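Endonuclease EndoMS (Thermococcus kodakarensis KOD1, PDB 5GKE) cuts double-stranded DNA at mismatched base pairs as a mismatch restriction endonuclease, and probably also cleaves single-stranded extremities of branched DNA. Local coordinates at residues R89-L94 against E106-E110; G52-I56 against L65-S69; D4-T10 against Y113-R119. The protein carries 1 engineered substitution. All coordinates share one frame; numbering follows the deposited sequence.

Interaction 1: R89-L94 against E106-E110; sequences RENPVL and EVELE
Leu94 and Val107 face each other across the beta hairpin of strands 92-98 and 103-109, within the N-terminal PH-like domain. The pair is antiparallel and hydrogen-bonded: Val107 N donates to Leu94 O over 2.7 Å, and Leu94 N returns a bond to Val107 O. Two residues along the strand, Leu109 N donates to Pro92 O. The two strands are twisted, their directions 152° apart.

The buried face is built from bumps of unequal height. Leu94 CB rests against Val107 CB at 4.0 Å, while its CD1 methyl reaches past that contact to Leu109 CD1 at 4.1 Å. Pro92 CB meets the same methyl from about a right angle to Leu94 CD1, and Leu109 CD1 sits in the notch between them. Ile56 of strand 52-58 packs against Leu94, Val107 and Leu109 on this same face, and Leu86 touches Pro92 and Leu94.

The other face carries Val93 opposite Glu108 in a non-hydrogen-bonded pair. Val93 CG2 nudges into the bend between CA and CG of Glu108, whereas its CG1 methyl supports one face of the Arg89 guanidinium, off centre. Glu108 CG stands anti to the backbone N (chi1 -172°), which, with the chain extended beyond CG, carries the carboxylate off the Val93 face toward Asn91. There Glu108 OE2 uses its anti lone pair to take Asn91 ND2 at 3.1 Å. Asn91 CB meanwhile sits on Leu109 O.

Arg89 NH2 also forms a salt bridge with Glu87 of strand 86-88. On the side nearer the hairpin turn, the guanidinium edge meets Glu106 with two nitrogens on one oxygen: Arg89 NH1 at 3.0 Å and Arg89 NH2 at 3.1 Å from Glu106 OE2, both approaching from the same face of the carboxylate.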
loop_
_atom_site.group_PDB
_atom_site.type_symbol
_atom_site.label_atom_id
_atom_site.label_comp_id
_atom_site.label_asym_id
_atom_site.label_seq_id
_atom_site.Cartn_x
_atom_site.Cartn_y
_atom_site.Cartn_z
ATOM N N ARG A 89 -27.503 -17.104 7.223
ATOM C CA ARG A 89 -27.622 -17.037 8.671
ATOM C C ARG A 89 -28.824 -16.143 8.901
ATOM O O ARG A 89 -29.648 -15.986 8.002
ATOM C CB ARG A 89 -26.362 -16.478 9.334
ATOM C CG ARG A 89 -25.105 -17.275 9.019
ATOM C CD ARG A 89 -23.887 -16.791 9.802
ATOM N NE ARG A 89 -22.663 -17.408 9.289
ATOM C CZ ARG A 89 -21.431 -16.947 9.505
ATOM N NH1 ARG A 89 -21.246 -15.853 10.238
ATOM N NH2 ARG A 89 -20.381 -17.578 8.979
ATOM N N GLU A 90 -28.974 -15.630 10.113
ATOM C CA GLU A 90 -30.001 -14.628 10.398
ATOM C C GLU A 90 -30.029 -13.560 9.291
ATOM O O GLU A 90 -31.098 -13.128 8.860
ATOM C CB GLU A 90 -29.753 -13.985 11.770
ATOM C CG GLU A 90 -28.272 -13.678 12.095
ATOM C CD GLU A 90 -27.433 -14.914 12.456
ATOM O OE1 GLU A 90 -27.963 -16.049 12.420
ATOM O OE2 GLU A 90 -26.232 -14.744 12.765
ATOM N N ASN A 91 -28.848 -13.163 8.825
ATOM C CA ASN A 91 -28.696 -12.391 7.594
ATOM C C ASN A 91 -27.736 -13.111 6.663
ATOM O O ASN A 91 -26.964 -13.957 7.104
ATOM C CB ASN A 91 -28.182 -10.991 7.893
ATOM C CG ASN A 91 -29.261 -10.075 8.414
ATOM O OD1 ASN A 91 -30.322 -9.916 7.787
ATOM N ND2 ASN A 91 -28.996 -9.452 9.563
ATOM N N PRO A 92 -27.774 -12.794 5.366
ATOM C CA PRO A 92 -26.751 -13.404 4.511
ATOM C C PRO A 92 -25.366 -12.922 4.937
ATOM O O PRO A 92 -25.233 -11.787 5.380
ATOM C CB PRO A 92 -27.104 -12.897 3.108
ATOM C CG PRO A 92 -28.490 -12.335 3.220
ATOM C CD PRO A 92 -28.626 -11.855 4.630
ATOM N N VAL A 93 -24.354 -13.766 4.838
ATOM C CA VAL A 93 -23.021 -13.357 5.265
ATOM C C VAL A 93 -22.008 -13.804 4.228
ATOM O O VAL A 93 -21.953 -14.984 3.872
ATOM C CB VAL A 93 -22.663 -13.936 6.657
ATOM C CG1 VAL A 93 -21.240 -13.591 7.044
ATOM C CG2 VAL A 93 -23.623 -13.412 7.701
ATOM N N LEU A 94 -21.260 -12.840 3.700
ATOM C CA LEU A 94 -20.128 -13.115 2.818
ATOM C C LEU A 94 -18.902 -13.498 3.655
ATOM O O LEU A 94 -18.574 -12.791 4.604
ATOM C CB LEU A 94 -19.825 -11.893 1.968
ATOM C CG LEU A 94 -20.263 -11.820 0.511
ATOM C CD1 LEU A 94 -21.579 -12.492 0.272
ATOM C CD2 LEU A 94 -20.310 -10.373 0.089
ATOM N N GLU A 106 -15.618 -11.540 7.624
ATOM C CA GLU A 106 -17.056 -11.782 7.536
ATOM C C GLU A 106 -17.833 -10.516 7.234
ATOM O O GLU A 106 -17.717 -9.517 7.962
ATOM C CB GLU A 106 -17.578 -12.410 8.826
ATOM C CG GLU A 106 -17.295 -13.885 8.939
ATOM C CD GLU A 106 -17.938 -14.505 10.156
ATOM O OE1 GLU A 106 -18.171 -13.774 11.143
ATOM O OE2 GLU A 106 -18.212 -15.723 10.126
ATOM N N VAL A 107 -18.630 -10.545 6.167
ATOM C CA VAL A 107 -19.485 -9.394 5.886
ATOM C C VAL A 107 -20.951 -9.759 6.037
ATOM O O VAL A 107 -21.525 -10.453 5.191
ATOM C CB VAL A 107 -19.258 -8.823 4.481
ATOM C CG1 VAL A 107 -20.131 -7.598 4.271
ATOM C CG2 VAL A 107 -17.809 -8.469 4.284
ATOM N N GLU A 108 -21.551 -9.257 7.113
ATOM C CA GLU A 108 -22.956 -9.478 7.390
ATOM C C GLU A 108 -23.799 -8.511 6.576
ATOM O O GLU A 108 -23.728 -7.301 6.779
ATOM C CB GLU A 108 -23.239 -9.293 8.878
ATOM C CG GLU A 108 -24.654 -9.694 9.279
ATOM C CD GLU A 108 -25.017 -9.293 10.705
ATOM O OE1 GLU A 108 -24.098 -9.006 11.510
ATOM O OE2 GLU A 108 -26.230 -9.264 11.016
ATOM N N LEU A 109 -24.633 -9.026 5.683
ATOM C CA LEU A 109 -25.423 -8.138 4.846
ATOM C C LEU A 109 -26.763 -7.894 5.516
ATOM O O LEU A 109 -27.619 -8.771 5.536
ATOM C CB LEU A 109 -25.611 -8.753 3.468
ATOM C CG LEU A 109 -24.305 -9.099 2.762
ATOM C CD1 LEU A 109 -24.567 -9.930 1.515
ATOM C CD2 LEU A 109 -23.579 -7.824 2.395
ATOM N N GLU A 110 -26.946 -6.699 6.061
ATOM C CA GLU A 110 -28.178 -6.380 6.766
ATOM C C GLU A 110 -29.282 -5.958 5.808
ATOM O O GLU A 110 -30.429 -6.346 5.979
ATOM C CB GLU A 110 -27.929 -5.289 7.794
ATOM C CG GLU A 110 -26.945 -5.705 8.854
ATOM C CD GLU A 110 -26.643 -4.598 9.829
ATOM O OE1 GLU A 110 -26.344 -3.468 9.372
ATOM O OE2 GLU A 110 -26.716 -4.865 11.052
#

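Interaction 2: G52-I56 against L65-S69; sequences GDRVI and LIHQS
Arg54 lies over Ile66 and alongside Gln68 where strands 52-58 and 64-67 form an antiparallel beta hairpin of the PH-like domain. Its CB starts hard against the partner backbone, 3.2 Å from His67 O, and touches the Ile66 CG2 methyl at 3.8 Å. CG stays over the same two neighbours and also meets Gln68 CG. At this point the chain bends (chi2 106°), turning the guanidinium back along its own strand rather than straight across to the other. One face of the guanidinium is then laid over Gly52, whose CA sits 3.4 Å above its centre. NE and NH2 run beside Gln68 NE2, with the amide and guanidinium planes 63° apart. Arg54 NE and Gln68 NE2, both donors, share one acceptor, OD1 of Asp122 of the second subunit, the first in a salt bridge and the second in a hydrogen bond. NH1 is held by Gly50 O of the same chain.

Further along the same face, Ile56 and Ile66 run alongside each other in the same direction, Ile56 CG1 to Ile66 CG1 at 4.1 Å; Val107 of strand 103-109 packs on both from across the curled sheet. The backbone supplies the frame, with Val55 and His67 a hydrogen-bonded pair in which His67 N donates to Val55 O at 2.8 Å and Val55 N to His67 O. Where the strands part, a water continues the ladder, giving a hydrogen to Asp53 O and accepting from Ser69 N at 2.8 Å.

The Ile56-Ile66 face packs within the domain, while Arg54, Gln68, Leu65 and His67 all meet the second subunit. Asp122 of the second subunit probably offsets the charge of the buried Arg54, so this part of the interface depends on a charge pair completed only by both chains.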
loop_
_atom_site.group_PDB
_atom_site.type_symbol
_atom_site.label_atom_id
_atom_site.label_comp_id
_atom_site.label_asym_id
_atom_site.label_seq_id
_atom_site.Cartn_x
_atom_site.Cartn_y
_atom_site.Cartn_z
ATOM N N GLY A 52 -23.251 0.164 8.458
ATOM C CA GLY A 52 -23.002 1.296 7.587
ATOM C C GLY A 52 -23.084 0.857 6.139
ATOM O O GLY A 52 -22.969 -0.336 5.824
ATOM N N ASP A 53 -23.292 1.819 5.251
ATOM C CA ASP A 53 -23.389 1.505 3.844
ATOM C C ASP A 53 -22.012 1.459 3.217
ATOM O O ASP A 53 -21.199 2.360 3.428
ATOM C CB ASP A 53 -24.256 2.531 3.115
ATOM C CG ASP A 53 -25.671 2.564 3.631
ATOM O OD1 ASP A 53 -26.095 1.592 4.297
ATOM O OD2 ASP A 53 -26.357 3.564 3.369
ATOM N N ARG A 54 -21.757 0.416 2.432
ATOM C CA ARG A 54 -20.487 0.287 1.740
ATOM C C ARG A 54 -20.657 -0.351 0.372
ATOM O O ARG A 54 -21.653 -1.013 0.088
ATOM C CB ARG A 54 -19.486 -0.544 2.576
ATOM C CG ARG A 54 -18.997 0.147 3.831
ATOM C CD ARG A 54 -19.620 -0.456 5.080
ATOM N NE ARG A 54 -19.543 0.454 6.218
ATOM C CZ ARG A 54 -19.784 0.110 7.482
ATOM N NH1 ARG A 54 -20.088 -1.148 7.773
ATOM N NH2 ARG A 54 -19.700 1.018 8.456
ATOM N N VAL A 55 -19.661 -0.122 -0.470
ATOM C CA VAL A 55 -19.493 -0.850 -1.704
ATOM C C VAL A 55 -18.600 -2.049 -1.445
ATOM O O VAL A 55 -17.513 -1.905 -0.886
ATOM C CB VAL A 55 -18.854 0.007 -2.784
ATOM C CG1 VAL A 55 -18.639 -0.830 -4.021
ATOM C CG2 VAL A 55 -19.718 1.242 -3.061
ATOM N N ILE A 56 -19.059 -3.219 -1.869
ATOM C CA ILE A 56 -18.349 -4.471 -1.671
ATOM C C ILE A 56 -17.995 -5.065 -3.024
ATOM O O ILE A 56 -18.843 -5.154 -3.904
ATOM C CB ILE A 56 -19.200 -5.459 -0.862
ATOM C CG1 ILE A 56 -19.419 -4.907 0.551
ATOM C CG2 ILE A 56 -18.547 -6.832 -0.827
ATOM C CD1 ILE A 56 -20.646 -5.459 1.258
ATOM N N LEU A 65 -12.925 -6.590 -1.544
ATOM C CA LEU A 65 -12.781 -5.198 -1.091
ATOM C C LEU A 65 -14.062 -4.646 -0.499
ATOM O O LEU A 65 -15.127 -4.745 -1.104
ATOM C CB LEU A 65 -12.350 -4.290 -2.241
ATOM C CG LEU A 65 -11.237 -4.775 -3.162
ATOM C CD1 LEU A 65 -11.042 -3.789 -4.283
ATOM C CD2 LEU A 65 -9.955 -4.943 -2.394
ATOM N N ILE A 66 -13.961 -4.066 0.688
ATOM C CA ILE A 66 -15.052 -3.275 1.253
ATOM C C ILE A 66 -14.654 -1.785 1.295
ATOM O O ILE A 66 -13.657 -1.409 1.929
ATOM C CB ILE A 66 -15.433 -3.744 2.672
ATOM C CG1 ILE A 66 -15.941 -5.190 2.664
ATOM C CG2 ILE A 66 -16.492 -2.825 3.267
ATOM C CD1 ILE A 66 -14.897 -6.205 2.932
ATOM N N HIS A 67 -15.425 -0.938 0.623
ATOM C CA HIS A 67 -15.092 0.486 0.553
ATOM C C HIS A 67 -16.136 1.341 1.226
ATOM O O HIS A 67 -17.335 1.181 0.980
ATOM C CB HIS A 67 -14.939 0.954 -0.888
ATOM C CG HIS A 67 -13.581 0.729 -1.472
ATOM N ND1 HIS A 67 -12.512 1.565 -1.211
ATOM C CD2 HIS A 67 -13.124 -0.210 -2.328
ATOM C CE1 HIS A 67 -11.455 1.135 -1.872
ATOM N NE2 HIS A 67 -11.794 0.059 -2.562
ATOM N N GLN A 68 -15.675 2.247 2.085
ATOM C CA GLN A 68 -16.531 3.293 2.605
ATOM C C GLN A 68 -16.520 4.459 1.626
ATOM O O GLN A 68 -15.826 4.401 0.610
ATOM C CB GLN A 68 -16.069 3.716 3.979
ATOM C CG GLN A 68 -16.042 2.561 4.915
ATOM C CD GLN A 68 -15.626 2.956 6.307
ATOM O OE1 GLN A 68 -14.462 3.291 6.550
ATOM N NE2 GLN A 68 -16.574 2.910 7.239
ATOM N N SER A 69 -17.277 5.512 1.913
ATOM C CA SER A 69 -17.374 6.624 0.958
ATOM C C SER A 69 -16.170 7.566 1.065
ATOM O O SER A 69 -16.057 8.534 0.323
ATOM C CB SER A 69 -18.670 7.394 1.161
ATOM O OG SER A 69 -18.889 7.598 2.543
HETATM O O HOH W 1 -19.132 4.454 3.673
#

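Interaction 3: D4-T10 against Y113-R119; sequences DKVTVIT and YMVSVFR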
loop_
_atom_site.group_PDB
_atom_site.type_symbol
_atom_site.label_atom_id
_atom_site.label_comp_id
_atom_site.label_asym_id
_atom_site.label_seq_id
_atom_site.Cartn_x
_atom_site.Cartn_y
_atom_site.Cartn_z
ATOM N N ASP A 4 -25.482 -11.571 -20.961
ATOM C CA ASP A 4 -25.255 -10.124 -20.883
ATOM C C ASP A 4 -23.999 -9.830 -20.075
ATOM O O ASP A 4 -23.689 -10.559 -19.136
ATOM C CB ASP A 4 -26.448 -9.408 -20.249
ATOM C CG ASP A 4 -27.536 -9.097 -21.246
ATOM O OD1 ASP A 4 -27.392 -9.498 -22.424
ATOM O OD2 ASP A 4 -28.537 -8.460 -20.845
ATOM N N LYS A 5 -23.288 -8.762 -20.430
ATOM C CA LYS A 5 -22.075 -8.402 -19.717
ATOM C C LYS A 5 -22.398 -7.999 -18.273
ATOM O O LYS A 5 -21.626 -8.310 -17.357
ATOM C CB LYS A 5 -21.320 -7.294 -20.447
ATOM C CG LYS A 5 -19.797 -7.481 -20.373
ATOM C CD LYS A 5 -19.019 -6.804 -21.495
ATOM C CE LYS A 5 -17.962 -7.757 -22.035
ATOM N NZ LYS A 5 -17.190 -7.275 -23.213
ATOM N N VAL A 6 -23.562 -7.382 -18.062
ATOM C CA VAL A 6 -23.959 -6.906 -16.738
ATOM C C VAL A 6 -25.353 -7.367 -16.327
ATOM O O VAL A 6 -26.282 -7.337 -17.111
ATOM C CB VAL A 6 -23.919 -5.340 -16.658
ATOM C CG1 VAL A 6 -24.438 -4.822 -15.304
ATOM C CG2 VAL A 6 -22.524 -4.828 -16.914
ATOM N N THR A 7 -25.487 -7.767 -15.070
ATOM C CA THR A 7 -26.772 -8.094 -14.483
ATOM C C THR A 7 -26.934 -7.282 -13.207
ATOM O O THR A 7 -26.031 -7.232 -12.398
ATOM C CB THR A 7 -26.873 -9.594 -14.156
ATOM O OG1 THR A 7 -26.327 -10.365 -15.229
ATOM C CG2 THR A 7 -28.298 -9.988 -13.923
ATOM N N VAL A 8 -28.071 -6.633 -13.026
ATOM C CA VAL A 8 -28.248 -5.738 -11.900
ATOM C C VAL A 8 -29.574 -6.029 -11.265
ATOM O O VAL A 8 -30.584 -6.090 -11.957
ATOM C CB VAL A 8 -28.226 -4.240 -12.320
ATOM C CG1 VAL A 8 -28.527 -3.350 -11.129
ATOM C CG2 VAL A 8 -26.906 -3.865 -12.915
ATOM N N ILE A 9 -29.586 -6.211 -9.956
ATOM C CA ILE A 9 -30.846 -6.277 -9.237
ATOM C C ILE A 9 -30.809 -5.366 -8.023
ATOM O O ILE A 9 -29.909 -5.458 -7.195
ATOM C CB ILE A 9 -31.164 -7.692 -8.766
ATOM C CG1 ILE A 9 -31.249 -8.646 -9.955
ATOM C CG2 ILE A 9 -32.470 -7.707 -7.983
ATOM C CD1 ILE A 9 -31.560 -10.048 -9.539
ATOM N N THR A 10 -31.799 -4.494 -7.919
ATOM C CA THR A 10 -31.935 -3.628 -6.766
ATOM C C THR A 10 -32.867 -4.272 -5.764
ATOM O O THR A 10 -33.776 -5.011 -6.140
ATOM C CB THR A 10 -32.450 -2.235 -7.165
ATOM O OG1 THR A 10 -33.647 -2.373 -7.949
ATOM C CG2 THR A 10 -31.388 -1.510 -7.994
ATOM N N TYR A 113 -28.872 -3.225 -1.035
ATOM C CA TYR A 113 -29.528 -2.256 -1.915
ATOM C C TYR A 113 -29.351 -2.619 -3.378
ATOM O O TYR A 113 -30.221 -2.374 -4.210
ATOM C CB TYR A 113 -28.980 -0.849 -1.697
ATOM C CG TYR A 113 -28.929 -0.388 -0.262
ATOM C CD1 TYR A 113 -30.099 -0.167 0.463
ATOM C CD2 TYR A 113 -27.708 -0.136 0.365
ATOM C CE1 TYR A 113 -30.054 0.269 1.783
ATOM C CE2 TYR A 113 -27.660 0.302 1.679
ATOM C CZ TYR A 113 -28.833 0.505 2.381
ATOM O OH TYR A 113 -28.787 0.940 3.680
ATOM N N MET A 114 -28.197 -3.165 -3.709
ATOM C CA MET A 114 -27.974 -3.608 -5.073
ATOM C C MET A 114 -26.986 -4.764 -5.091
ATOM O O MET A 114 -26.080 -4.827 -4.259
ATOM C CB MET A 114 -27.465 -2.450 -5.939
ATOM C CG MET A 114 -27.445 -2.762 -7.424
ATOM S SD MET A 114 -26.393 -1.633 -8.357
ATOM C CE MET A 114 -24.807 -2.455 -8.113
ATOM N N VAL A 115 -27.176 -5.677 -6.034
ATOM C CA VAL A 115 -26.186 -6.698 -6.337
ATOM C C VAL A 115 -26.008 -6.724 -7.846
ATOM O O VAL A 115 -26.961 -6.548 -8.594
ATOM C CB VAL A 115 -26.599 -8.092 -5.801
ATOM C CG1 VAL A 115 -27.999 -8.456 -6.252
ATOM C CG2 VAL A 115 -25.616 -9.146 -6.256
ATOM N N SER A 116 -24.785 -6.927 -8.302
ATOM C CA SER A 116 -24.522 -6.888 -9.728
ATOM C C SER A 116 -23.432 -7.856 -10.117
ATOM O O SER A 116 -22.488 -8.115 -9.355
ATOM C CB SER A 116 -24.131 -5.475 -10.172
ATOM O OG SER A 116 -22.866 -5.116 -9.624
ATOM N N VAL A 117 -23.571 -8.386 -11.320
ATOM C CA VAL A 117 -22.587 -9.290 -11.865
ATOM C C VAL A 117 -22.043 -8.661 -13.121
ATOM O O VAL A 117 -22.795 -8.319 -14.033
ATOM C CB VAL A 117 -23.186 -10.674 -12.158
ATOM C CG1 VAL A 117 -22.209 -11.529 -12.934
ATOM C CG2 VAL A 117 -23.579 -11.348 -10.868
ATOM N N PHE A 118 -20.729 -8.493 -13.161
ATOM C CA PHE A 118 -20.099 -7.822 -14.274
ATOM C C PHE A 118 -19.127 -8.795 -14.914
ATOM O O PHE A 118 -18.078 -9.093 -14.353
ATOM C CB PHE A 118 -19.403 -6.543 -13.784
ATOM C CG PHE A 118 -18.682 -5.759 -14.861
ATOM C CD1 PHE A 118 -19.014 -5.888 -16.192
ATOM C CD2 PHE A 118 -17.663 -4.880 -14.518
ATOM C CE1 PHE A 118 -18.339 -5.156 -17.156
ATOM C CE2 PHE A 118 -16.997 -4.155 -15.478
ATOM C CZ PHE A 118 -17.334 -4.289 -16.793
ATOM N N ARG A 119 -19.448 -9.261 -16.114
ATOM C CA ARG A 119 -18.578 -10.241 -16.721
ATOM C C ARG A 119 -17.604 -9.440 -17.535
ATOM O O ARG A 119 -17.820 -9.183 -18.711
ATOM C CB ARG A 119 -19.392 -11.226 -17.586
ATOM C CG ARG A 119 -20.753 -11.548 -16.955
ATOM C CD ARG A 119 -21.701 -12.454 -17.757
ATOM N NE ARG A 119 -22.596 -13.162 -16.832
ATOM C CZ ARG A 119 -23.656 -12.627 -16.220
ATOM N NH1 ARG A 119 -24.009 -11.367 -16.456
ATOM N NH2 ARG A 119 -24.383 -13.360 -15.373
#
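The guanidinium of Arg119 has Val117 CG1 over the centre of one face, 3.7 Å above the plane, and Thr7 OG1 at its edge. Arg119 NH1 donates to Thr7 OG1 in a nearly straight bond (2.8 Å, 175°) and also to Asp4 O, which stands 34° out of the guanidinium plane and is met less directly. Glu27 receives NE in a salt bridge. At the edge of the Phe118 ring lies Lys5 O, while Val6 CG2 approaches Phe118 CD1 obliquely at 3.7 Å; Phe34 of the second subunit stacks with this ring.

From this end, strand 6-10 runs almost exactly antiparallel to strand 111-118, which joins it to the sheet of the PH-like domain. Thr7 exchanges backbone bonds with Val117, and Ile9 with Val115, while Arg119 N closes the ladder on Lys5 O at 2.7 Å. Ile9 CB touches Val115 CG1 on the side covered by Leu20 of helix 14-27. On the opposite side Val8 CG1 rests on Met114 SD at 3.9 Å. Tyr113 and Met114 both face Phe34 of the same chain, a classic beta bulge.

Thr7 OG1 stands beside its backbone N (chi1 -43°), within reach of NH1. With two acceptors on NH1 and a carboxylate on NE, the arginine is fixed in rotation and its charge is probably partly balanced by Glu27, tying the start of the chain to strand 111-118.

Overall arrangement
All three contacts belong to one curled antiparallel sheet. Interactions 1 and 2, with centres 14 Å apart, share a hydrophobic layer: Val107 CG1 lies 3.7 Å from Ile56 CD1, and Val107 CG2 3.9 Å from Ile66 CD1. The centres of interactions 1 and 3 are about 19 Å apart and are linked through the chain, strand 103-109 leading into strand 111-118. A polar link joins interactions 2 and 3, where Asp53 OD1 and Tyr113 OH are 2.8 Å apart, and both reach the second subunit. From the bound DNA, the nearest atoms are about 6 Å away for interaction 2, 8 Å for interaction 1 and 17 Å for interaction 3. The magnesium ion sits in the separate C-terminal domain, at Glu179 and Gln192.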